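Local coordinates for hypothetical protein Atu2327 (Agrobacterium tumefaciens, PDB 2O8I), which probably acts as an OHCU decarboxylase, the family that handles an intermediate of urate breakdown, though its function is unproven, at residues S105-T108 against E109-F113. Numbering follows the deposited sequence.
Sequences SAYT and EKFGF
Tyr107 lays one ring face against Phe111, a turn further along the same helix, and takes the main-chain oxygen of Phe113 at its ring edge. Its side chain extends with CG anti to the backbone N (chi1 -179°), which carries the ring outward from the helix, with a slight lean toward its C-terminal end, into the range of Phe111. There Phe111 CD2 sits over the centre of the tyrosine ring, 3.4 Å from Tyr107 CE1. The two planes meet obliquely, at 51°. Phe113 O approaches near the plane of the tyrosine ring, 3.4 Å from Tyr107 CD2, while Phe113 CE2 lies 3.6 Å from Tyr107 OH.

That same Phe113 oxygen also meets Thr108, making a CA-H...O contact with Thr108 CA at 3.4 Å and touching its CB. The main chain after the helix is thus folded back over the last turn. Helical bonding runs right up to this point: Phe111 N reaches Tyr107 O at 2.8 Å and Gly112 N reaches Thr108 O at 2.8 Å. Gly112 then leaves helical geometry with a positive phi of 87°, ending the helix in the way glycine often does, and the chain turns so that Phe113 comes back toward the tyrosine. One turn earlier, Glu109 N bonds to Ser105 O, and the aliphatic root of the glutamate, CB, rests by that oxygen.

Outside this turn, Tyr107 OH is hydrogen-bonded to Glu142, linking the end of helix 94-111 to helix 139-161, and its ring meets that of Phe115, a little further along the chain, edge-to-face. Phe111 touches Glu142 as well, and Phe113 touches Ala146 of helix 139-161 and Leu57 and Leu60 of helix 53-62, whose Arg61 bonds to Gly112 O.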
ATOM      1  N   SER A 105      -5.032  -4.776 -15.385  1.00 42.16           N
ATOM      2  CA  SER A 105      -5.786  -6.025 -15.584  1.00 41.51           C
ATOM      3  C   SER A 105      -5.294  -6.796 -16.778  1.00 41.21           C
ATOM      4  O   SER A 105      -5.145  -8.000 -16.691  1.00 41.77           O
ATOM      5  CB  SER A 105      -7.262  -5.779 -15.764  1.00 41.46           C
ATOM      6  OG  SER A 105      -7.757  -5.217 -14.577  1.00 42.51           O
ATOM      7  N   ALA A 106      -5.040  -6.110 -17.886  1.00 40.49           N
ATOM      8  CA  ALA A 106      -4.592  -6.785 -19.109  1.00 40.60           C
ATOM      9  C   ALA A 106      -3.250  -7.480 -18.873  1.00 40.76           C
ATOM     10  O   ALA A 106      -3.077  -8.652 -19.248  1.00 40.85           O
ATOM     11  CB  ALA A 106      -4.539  -5.820 -20.324  1.00 39.06           C
ATOM     12  N   TYR A 107      -2.349  -6.757 -18.206  1.00 40.57           N
ATOM     13  CA  TYR A 107      -1.002  -7.207 -17.928  1.00 41.23           C
ATOM     14  C   TYR A 107      -0.969  -8.426 -17.004  1.00 41.90           C
ATOM     15  O   TYR A 107      -0.328  -9.441 -17.297  1.00 42.19           O
ATOM     16  CB  TYR A 107      -0.198  -6.058 -17.315  1.00 40.39           C
ATOM     17  CG  TYR A 107       1.245  -6.396 -16.991  1.00 40.03           C
ATOM     18  CD1 TYR A 107       2.283  -6.103 -17.901  1.00 38.86           C
ATOM     19  CD2 TYR A 107       1.583  -6.978 -15.776  1.00 38.56           C
ATOM     20  CE1 TYR A 107       3.615  -6.366 -17.607  1.00 38.52           C
ATOM     21  CE2 TYR A 107       2.914  -7.265 -15.474  1.00 39.94           C
ATOM     22  CZ  TYR A 107       3.931  -6.953 -16.382  1.00 40.35           C
ATOM     23  OH  TYR A 107       5.258  -7.257 -16.059  1.00 40.27           O
ATOM     24  N   THR A 108      -1.659  -8.323 -15.881  1.00 42.65           N
ATOM     25  CA  THR A 108      -1.728  -9.453 -14.974  1.00 43.32           C
ATOM     26  C   THR A 108      -2.416 -10.667 -15.636  1.00 42.95           C
ATOM     27  O   THR A 108      -2.047 -11.807 -15.361  1.00 42.58           O
ATOM     28  CB  THR A 108      -2.258  -9.065 -13.529  1.00 43.49           C
ATOM     29  OG1 THR A 108      -2.679 -10.236 -12.848  1.00 43.45           O
ATOM     30  CG2 THR A 108      -3.411  -8.153 -13.576  1.00 44.82           C
ATOM     31  N   GLU A 109      -3.348 -10.426 -16.558  1.00 43.11           N
ATOM     32  CA  GLU A 109      -4.004 -11.529 -17.248  1.00 42.58           C
ATOM     33  C   GLU A 109      -2.960 -12.232 -18.113  1.00 42.06           C
ATOM     34  O   GLU A 109      -3.001 -13.448 -18.241  1.00 42.21           O
ATOM     35  CB  GLU A 109      -5.231 -11.064 -18.051  1.00 42.98           C
ATOM     36  CG  GLU A 109      -5.812 -12.062 -19.137  1.00 45.04           C
ATOM     37  CD  GLU A 109      -6.267 -13.466 -18.590  1.00 50.64           C
ATOM     38  OE1 GLU A 109      -6.799 -13.556 -17.453  1.00 52.39           O
ATOM     39  OE2 GLU A 109      -6.103 -14.488 -19.312  1.00 49.52           O
ATOM     40  N   LYS A 110      -1.993 -11.489 -18.656  1.00 40.94           N
ATOM     41  CA  LYS A 110      -0.941 -12.090 -19.483  1.00 39.89           C
ATOM     42  C   LYS A 110       0.188 -12.724 -18.642  1.00 39.91           C
ATOM     43  O   LYS A 110       0.626 -13.829 -18.958  1.00 39.44           O
ATOM     44  CB  LYS A 110      -0.367 -11.062 -20.455  1.00 39.76           C
ATOM     45  CG  LYS A 110       0.689 -11.589 -21.441  1.00 39.86           C
ATOM     46  CD  LYS A 110       0.899 -10.583 -22.578  1.00 40.19           C
ATOM     47  CE  LYS A 110       1.481 -11.206 -23.874  1.00 40.62           C
ATOM     48  NZ  LYS A 110       2.975 -11.254 -23.800  1.00 40.75           N
ATOM     49  N   PHE A 111       0.642 -12.054 -17.575  1.00 38.81           N
ATOM     50  CA  PHE A 111       1.837 -12.506 -16.840  1.00 38.08           C
ATOM     51  C   PHE A 111       1.576 -13.201 -15.516  1.00 38.17           C
ATOM     52  O   PHE A 111       2.399 -13.996 -15.065  1.00 38.47           O
ATOM     53  CB  PHE A 111       2.839 -11.361 -16.675  1.00 37.47           C
ATOM     54  CG  PHE A 111       3.349 -10.848 -17.978  1.00 37.26           C
ATOM     55  CD1 PHE A 111       4.184 -11.638 -18.770  1.00 37.23           C
ATOM     56  CD2 PHE A 111       2.949  -9.615 -18.456  1.00 37.41           C
ATOM     57  CE1 PHE A 111       4.628 -11.201 -20.007  1.00 36.23           C
ATOM     58  CE2 PHE A 111       3.391  -9.161 -19.694  1.00 37.36           C
ATOM     59  CZ  PHE A 111       4.227  -9.966 -20.474  1.00 37.23           C
ATOM     60  N   GLY A 112       0.434 -12.905 -14.896  1.00 38.01           N
ATOM     61  CA  GLY A 112       0.037 -13.548 -13.642  1.00 37.35           C
ATOM     62  C   GLY A 112       0.570 -12.868 -12.400  1.00 37.28           C
ATOM     63  O   GLY A 112       0.665 -13.501 -11.340  1.00 37.77           O
ATOM     64  N   PHE A 113       0.956 -11.603 -12.551  1.00 36.62           N
ATOM     65  CA  PHE A 113       1.327 -10.723 -11.443  1.00 36.74           C
ATOM     66  C   PHE A 113       1.104  -9.287 -11.905  1.00 37.56           C
ATOM     67  O   PHE A 113       1.084  -9.039 -13.117  1.00 37.34           O
ATOM     68  CB  PHE A 113       2.790 -10.940 -10.971  1.00 36.24           C
ATOM     69  CG  PHE A 113       3.814 -11.054 -12.088  1.00 34.74           C
ATOM     70  CD1 PHE A 113       4.262 -12.310 -12.511  1.00 32.33           C
ATOM     71  CD2 PHE A 113       4.344  -9.906 -12.706  1.00 33.67           C
ATOM     72  CE1 PHE A 113       5.218 -12.428 -13.556  1.00 31.60           C
ATOM     73  CE2 PHE A 113       5.299 -10.011 -13.755  1.00 30.65           C
ATOM     74  CZ  PHE A 113       5.739 -11.269 -14.178  1.00 31.45           C
TER